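AT-rich DNA-binding protein (Thermus thermophilus, PDB 2DT5) represses transcription by binding DNA as a homodimer and responds to the cellular NADH/NAD(+) redox state. Local coordinates at the interface of chains A and B. Sequence-based numbering; all coordinates share one arbitrary frame. Chains: chain A/B, AT-rich DNA-binding protein.

The three contacts are patches of one two-fold symmetric homodimer interface, so each has a twin with the chains exchanged. Centres of their C-alpha atoms lie about 24 Å apart for contacts 1 and 2, 21 Å for contacts 1 and 3, and 18 Å for contacts 2 and 3. The N-terminal helix serves contact 1 in chain A and contact 3 in chain B. Contact 2 sets B:Phe189 against the partner's NAD-binding domain. Contact 3 uses helix 190-201 of chain A, which follows the twin of B:Phe189, against the partner's N-terminal helix. NAD binding could thus be coupled to the DNA-binding domains.

Contact 1: the interface of chains A and B. Residues chain A 13, 16-17, 20, 37-38; chain B 1-2.
The N-terminal loop of chain B lies against helix 5-23 and the end of helix 31-38 of chain A. B:Met1 hides 106 Å² of its surface here, although it is poorly ordered. As modelled, its CG stands anti to the backbone N (chi1 -153°), and the chain then bends at chi2 and chi3. This shape runs the side chain along one side of helix 5-23. In this model the CG methylene meets CG1 of A:Ile17 at 3.7 Å, the two side chains crossing obliquely. The terminal methyl CE touches the methylene CG of A:Glu20 at 3.8 Å, with the side chains at about a right angle. The sulfur SD sits 4.2 Å from CB of A:Arg16. B:Lys2, whose side chain is incomplete beyond CB, approaches helix 31-38 with its backbone: its CA is 3.5 Å from the carbonyl O of A:Ala38. No direct polar bond crosses this patch. A water bridges instead, 2.8 Å from the hydroxyl OG1 of A:Thr13 and a looser 3.3 Å from the carbonyl O of B:Lys2. Helices 5-23 and 31-38 belong to the N-terminal winged-helix domain, and the tail of the partner rests on them within the helix-turn-helix region.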
loop_
_atom_site.group_PDB
_atom_site.type_symbol
_atom_site.label_atom_id
_atom_site.label_comp_id
_atom_site.label_asym_id
_atom_site.label_seq_id
_atom_site.Cartn_x
_atom_site.Cartn_y
_atom_site.Cartn_z
ATOM N N THR A 13 -13.053 1.817 -4.715
ATOM C CA THR A 13 -13.248 2.984 -5.567
ATOM C C THR A 13 -14.730 3.068 -5.941
ATOM O O THR A 13 -15.348 4.129 -5.835
ATOM C CB THR A 13 -12.404 2.899 -6.873
ATOM O OG1 THR A 13 -11.011 2.863 -6.548
ATOM C CG2 THR A 13 -12.659 4.115 -7.754
ATOM N N ARG A 16 -16.853 4.309 -3.010
ATOM C CA ARG A 16 -16.691 5.743 -2.821
ATOM C C ARG A 16 -17.496 6.493 -3.879
ATOM O O ARG A 16 -18.105 7.523 -3.594
ATOM C CB ARG A 16 -15.212 6.121 -2.921
ATOM C CG ARG A 16 -14.423 6.125 -1.600
ATOM C CD ARG A 16 -14.498 4.824 -0.779
ATOM N NE ARG A 16 -15.488 4.880 0.307
ATOM C CZ ARG A 16 -15.416 4.172 1.439
ATOM N NH1 ARG A 16 -14.392 3.348 1.655
ATOM N NH2 ARG A 16 -16.373 4.278 2.357
ATOM N N ILE A 17 -17.500 5.985 -5.107
ATOM C CA ILE A 17 -18.281 6.619 -6.180
ATOM C C ILE A 17 -19.781 6.465 -5.875
ATOM O O ILE A 17 -20.567 7.394 -6.050
ATOM C CB ILE A 17 -17.950 5.978 -7.562
ATOM C CG1 ILE A 17 -16.535 6.385 -7.981
ATOM C CG2 ILE A 17 -18.971 6.404 -8.618
ATOM C CD1 ILE A 17 -16.017 5.658 -9.213
ATOM N N GLU A 20 -21.002 8.976 -3.299
ATOM C CA GLU A 20 -21.229 10.307 -3.870
ATOM C C GLU A 20 -22.449 10.339 -4.801
ATOM O O GLU A 20 -23.229 11.298 -4.791
ATOM C CB GLU A 20 -19.984 10.787 -4.613
ATOM C CG GLU A 20 -18.808 11.015 -3.692
ATOM C CD GLU A 20 -19.212 11.761 -2.431
ATOM O OE1 GLU A 20 -19.839 12.838 -2.542
ATOM O OE2 GLU A 20 -18.912 11.264 -1.328
ATOM N N LEU A 37 -16.947 7.495 -14.049
ATOM C CA LEU A 37 -16.475 8.116 -12.810
ATOM C C LEU A 37 -15.181 7.474 -12.282
ATOM O O LEU A 37 -14.322 8.149 -11.705
ATOM C CB LEU A 37 -17.545 8.018 -11.717
ATOM C CG LEU A 37 -18.684 9.036 -11.552
ATOM C CD1 LEU A 37 -18.303 10.354 -12.183
ATOM C CD2 LEU A 37 -19.956 8.502 -12.162
ATOM N N ALA A 38 -15.057 6.165 -12.464
ATOM C CA ALA A 38 -13.886 5.430 -11.988
ATOM C C ALA A 38 -12.773 5.453 -13.036
ATOM O O ALA A 38 -11.624 5.118 -12.742
ATOM C CB ALA A 38 -14.285 3.979 -11.701
ATOM N N MET B 1 -11.136 10.405 -7.249
ATOM C CA MET B 1 -12.301 9.469 -7.280
ATOM C C MET B 1 -12.065 8.326 -8.269
ATOM O O MET B 1 -12.619 7.240 -8.109
ATOM C CB MET B 1 -13.573 10.231 -7.673
ATOM C CG MET B 1 -14.858 9.611 -7.144
ATOM S SD MET B 1 -14.872 9.497 -5.327
ATOM C CE MET B 1 -15.180 11.229 -4.879
ATOM N N LYS B 2 -11.240 8.580 -9.286
ATOM C CA LYS B 2 -10.924 7.582 -10.311
ATOM C C LYS B 2 -9.998 6.483 -9.786
ATOM O O LYS B 2 -9.300 6.672 -8.795
ATOM C CB LYS B 2 -10.274 8.265 -11.521
HETATM O O HOH W 1 -9.709 5.260 -5.895
#

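Contact 2: the interface of chains A and B. Residues chain A 91, 95, 145, 169, 171, 187-188; chain B 189-190.
The Rossmann-fold NAD-binding domain of chain A receives B:Phe189, from the loop that leads into the C-terminal helix of chain B. B:Phe189 is also an NAD-pocket residue, and A:Leu91 belongs to the glycine-rich NAD-binding loop. With CG anti to its carbonyl carbon (chi1 -85°), B:Phe189 presents its ring to A:Phe171 and A:Val187. The A:Phe171 ring meets it edge-to-face, with planes at 89° and centroids 5.6 Å apart. CE2 of A:Phe171 points at the base of the B:Phe189 ring, 3.7 Å from its CG. CB of B:Phe189 lies in the A:Phe171 plane, at its edge. Within chain A, CG1 of A:Val187 covers the centre of one face of A:Phe171, and CD1 of A:Leu95 lies toward the rim of the other. Held between them, the ring probably has little freedom to turn. CG2 of A:Val187 approaches the B:Phe189 rim near CD2, from the same side of the ring plane as A:Phe171 CE2. An alanine in place of B:Phe189 would probably open a gap beside A:Val187 CG2 and leave the A:Phe171 edge without its aromatic partner. B:Leu190 adds a methyl contact to A:Leu145. CD2 of A:Leu169 sits 3.6 Å from the backbone O of B:Phe189.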
loop_
_atom_site.group_PDB
_atom_site.type_symbol
_atom_site.label_atom_id
_atom_site.label_comp_id
_atom_site.label_asym_id
_atom_site.label_seq_id
_atom_site.Cartn_x
_atom_site.Cartn_y
_atom_site.Cartn_z
ATOM N N LEU A 91 7.242 3.724 14.483
ATOM C CA LEU A 91 6.163 3.521 13.521
ATOM C C LEU A 91 4.846 3.240 14.230
ATOM O O LEU A 91 3.815 3.782 13.866
ATOM C CB LEU A 91 6.489 2.367 12.555
ATOM C CG LEU A 91 5.381 1.964 11.567
ATOM C CD1 LEU A 91 5.008 3.154 10.710
ATOM C CD2 LEU A 91 5.867 0.789 10.688
ATOM N N LEU A 95 1.430 5.504 14.068
ATOM C CA LEU A 95 0.159 4.969 13.585
ATOM C C LEU A 95 -0.996 5.204 14.577
ATOM O O LEU A 95 -2.148 5.398 14.176
ATOM C CB LEU A 95 0.301 3.472 13.273
ATOM C CG LEU A 95 1.102 3.100 12.004
ATOM C CD1 LEU A 95 1.479 1.599 12.018
ATOM C CD2 LEU A 95 0.286 3.426 10.780
ATOM N N LEU A 145 -1.933 -4.624 14.131
ATOM C CA LEU A 145 -0.976 -3.972 13.286
ATOM C C LEU A 145 0.380 -4.404 13.871
ATOM O O LEU A 145 0.694 -4.001 14.979
ATOM C CB LEU A 145 -1.059 -2.414 13.320
ATOM C CG LEU A 145 -2.392 -1.667 13.147
ATOM C CD1 LEU A 145 -2.213 -0.458 12.227
ATOM C CD2 LEU A 145 -3.480 -2.579 12.615
ATOM N N LEU A 169 -1.999 -7.046 9.987
ATOM C CA LEU A 169 -1.467 -6.085 9.032
ATOM C C LEU A 169 0.005 -5.993 9.402
ATOM O O LEU A 169 0.372 -5.271 10.336
ATOM C CB LEU A 169 -2.151 -4.719 9.137
ATOM C CG LEU A 169 -1.756 -3.722 8.051
ATOM C CD1 LEU A 169 -2.256 -4.199 6.701
ATOM C CD2 LEU A 169 -2.300 -2.340 8.380
ATOM N N PHE A 171 3.807 -4.973 9.184
ATOM C CA PHE A 171 4.706 -3.945 8.668
ATOM C C PHE A 171 6.170 -4.400 8.647
ATOM O O PHE A 171 6.974 -3.825 7.928
ATOM C CB PHE A 171 4.607 -2.661 9.495
ATOM C CG PHE A 171 3.288 -1.937 9.340
ATOM C CD1 PHE A 171 2.133 -2.417 9.967
ATOM C CD2 PHE A 171 3.201 -0.792 8.554
ATOM C CE1 PHE A 171 0.888 -1.761 9.811
ATOM C CE2 PHE A 171 1.969 -0.117 8.384
ATOM C CZ PHE A 171 0.812 -0.607 9.013
ATOM N N VAL A 187 2.527 -4.800 4.339
ATOM C CA VAL A 187 2.474 -3.465 3.797
ATOM C C VAL A 187 3.858 -2.914 3.534
ATOM O O VAL A 187 4.799 -3.200 4.266
ATOM C CB VAL A 187 1.655 -2.515 4.739
ATOM C CG1 VAL A 187 1.651 -3.051 6.150
ATOM C CG2 VAL A 187 2.229 -1.101 4.721
ATOM N N ASP A 188 3.986 -2.159 2.451
ATOM C CA ASP A 188 5.252 -1.514 2.108
ATOM C C ASP A 188 4.961 -0.352 1.156
ATOM O O ASP A 188 3.902 -0.296 0.544
ATOM C CB ASP A 188 6.208 -2.489 1.416
ATOM C CG ASP A 188 5.717 -2.893 0.048
ATOM O OD1 ASP A 188 4.787 -3.723 -0.016
ATOM O OD2 ASP A 188 6.235 -2.368 -0.960
ATOM N N PHE B 189 -0.821 3.494 4.547
ATOM C CA PHE B 189 -0.429 2.288 5.264
ATOM C C PHE B 189 -1.611 1.513 5.804
ATOM O O PHE B 189 -1.457 0.385 6.244
ATOM C CB PHE B 189 0.513 2.648 6.425
ATOM C CG PHE B 189 1.953 2.765 6.026
ATOM C CD1 PHE B 189 2.837 3.504 6.787
ATOM C CD2 PHE B 189 2.431 2.113 4.894
ATOM C CE1 PHE B 189 4.185 3.598 6.433
ATOM C CE2 PHE B 189 3.769 2.198 4.532
ATOM C CZ PHE B 189 4.650 2.943 5.304
ATOM N N LEU B 190 -2.792 2.118 5.781
ATOM C CA LEU B 190 -3.975 1.438 6.293
ATOM C C LEU B 190 -4.848 0.811 5.203
ATOM O O LEU B 190 -5.887 0.229 5.488
ATOM C CB LEU B 190 -4.803 2.397 7.162
ATOM C CG LEU B 190 -4.106 2.831 8.465
ATOM C CD1 LEU B 190 -5.116 3.455 9.415
ATOM C CD2 LEU B 190 -3.486 1.644 9.127
#

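Contact 3: the interface of chains A and B. Residues chain A 191-192, 194-195; chain B 8-9, 12, 75, 185.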
loop_
_atom_site.group_PDB
_atom_site.type_symbol
_atom_site.label_atom_id
_atom_site.label_comp_id
_atom_site.label_asym_id
_atom_site.label_seq_id
_atom_site.Cartn_x
_atom_site.Cartn_y
_atom_site.Cartn_z
ATOM N N ALA A 191 6.229 -0.171 -3.765
ATOM C CA ALA A 191 5.497 -0.077 -5.026
ATOM C C ALA A 191 5.281 1.399 -5.373
ATOM O O ALA A 191 5.385 1.799 -6.534
ATOM C CB ALA A 191 4.156 -0.811 -4.929
ATOM N N GLY A 192 4.987 2.205 -4.363
ATOM C CA GLY A 192 4.782 3.628 -4.589
ATOM C C GLY A 192 6.078 4.281 -5.066
ATOM O O GLY A 192 6.057 5.123 -5.969
ATOM N N THR A 194 8.443 2.847 -6.651
ATOM C CA THR A 194 8.712 2.360 -7.990
ATOM C C THR A 194 7.838 3.083 -9.006
ATOM O O THR A 194 8.324 3.437 -10.088
ATOM C CB THR A 194 8.516 0.841 -8.045
ATOM O OG1 THR A 194 9.406 0.244 -7.093
ATOM C CG2 THR A 194 8.856 0.291 -9.442
ATOM N N ARG A 195 6.561 3.311 -8.671
ATOM C CA ARG A 195 5.697 4.050 -9.578
ATOM C C ARG A 195 6.289 5.471 -9.755
ATOM O O ARG A 195 6.212 6.039 -10.845
ATOM C CB ARG A 195 4.253 4.129 -9.060
ATOM C CG ARG A 195 3.460 2.827 -9.238
ATOM C CD ARG A 195 1.977 2.998 -8.927
ATOM N NE ARG A 195 1.720 3.351 -7.531
ATOM C CZ ARG A 195 1.571 2.469 -6.539
ATOM N NH1 ARG A 195 1.646 1.157 -6.766
ATOM N NH2 ARG A 195 1.341 2.897 -5.307
ATOM N N ILE B 8 1.477 0.175 -14.206
ATOM C CA ILE B 8 2.787 0.081 -13.572
ATOM C C ILE B 8 2.738 -0.806 -12.324
ATOM O O ILE B 8 3.703 -1.518 -12.019
ATOM C CB ILE B 8 3.358 1.468 -13.223
ATOM C CG1 ILE B 8 3.300 2.378 -14.455
ATOM C CG2 ILE B 8 4.816 1.325 -12.804
ATOM C CD1 ILE B 8 4.030 1.798 -15.681
ATOM N N SER B 9 1.616 -0.781 -11.612
ATOM C CA SER B 9 1.453 -1.631 -10.423
ATOM C C SER B 9 1.498 -3.096 -10.872
ATOM O O SER B 9 2.091 -3.942 -10.207
ATOM C CB SER B 9 0.119 -1.329 -9.720
ATOM O OG SER B 9 0.124 -0.018 -9.163
ATOM N N ILE B 12 5.047 -4.116 -11.442
ATOM C CA ILE B 12 5.686 -4.280 -10.143
ATOM C C ILE B 12 5.271 -5.636 -9.563
ATOM O O ILE B 12 6.090 -6.354 -8.992
ATOM C CB ILE B 12 5.296 -3.115 -9.189
ATOM C CG1 ILE B 12 5.872 -1.800 -9.745
ATOM C CG2 ILE B 12 5.833 -3.378 -7.754
ATOM C CD1 ILE B 12 5.294 -0.510 -9.132
ATOM N N LEU B 75 11.107 -0.089 -15.115
ATOM C CA LEU B 75 10.658 0.571 -13.900
ATOM C C LEU B 75 11.661 1.571 -13.334
ATOM O O LEU B 75 11.328 2.343 -12.435
ATOM C CB LEU B 75 10.282 -0.498 -12.846
ATOM C CG LEU B 75 9.074 -1.361 -13.263
ATOM C CD1 LEU B 75 8.914 -2.566 -12.324
ATOM C CD2 LEU B 75 7.803 -0.519 -13.255
ATOM N N GLU B 185 3.081 10.425 -5.363
ATOM C CA GLU B 185 2.432 9.169 -4.984
ATOM C C GLU B 185 2.146 9.291 -3.504
ATOM O O GLU B 185 3.049 9.599 -2.720
ATOM C CB GLU B 185 3.358 7.972 -5.210
ATOM C CG GLU B 185 3.546 7.607 -6.672
ATOM C CD GLU B 185 2.336 6.861 -7.237
ATOM O OE1 GLU B 185 1.987 7.091 -8.419
ATOM O OE2 GLU B 185 1.749 6.037 -6.496
#
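This is a mixed polar and apolar homodimer interface of the Rex family, in which helix 190-201 of chain A packs between helix 7-23 and strand 183-186 of chain B and ties the subunits together. Helix 7-23 belongs to the winged-helix domain and overlaps its helix-turn-helix region. The NE of A:Arg195 donates a hydrogen bond, also a salt bridge, to carboxylate OE2 of B:Glu185 at 2.9 Å. The bond is nearly straight, 166° at the hydrogen. OE2 lies close to the guanidinium plane, but the N-H comes in from above the carboxylate plane, and the two planes are 59° apart. NH2 adds a weak bond to the same oxygen. NH1 makes a weak bond to the hydroxyl OG of B:Ser9 at 3.1 Å. A bend at chi3 (-64°) turns the guanidinium back over its own helix, where A:Gly192 CA and the carbonyl O of A:Ala191 lie over one face, toward its rim. The aliphatic stem of the arginine also packs: its CG meets CD1 of B:Ile12 at 3.8 Å, the side chains crossing at about a right angle. A:Thr194 and B:Ile12 meet tip to tip, CG2 of the threonine lying 3.7 Å from CG1 of the isoleucine. This methyl is anti to the backbone N, which turns it toward chain B. It also reaches CB of B:Leu75 at 3.8 Å, at the end of helix 64-75.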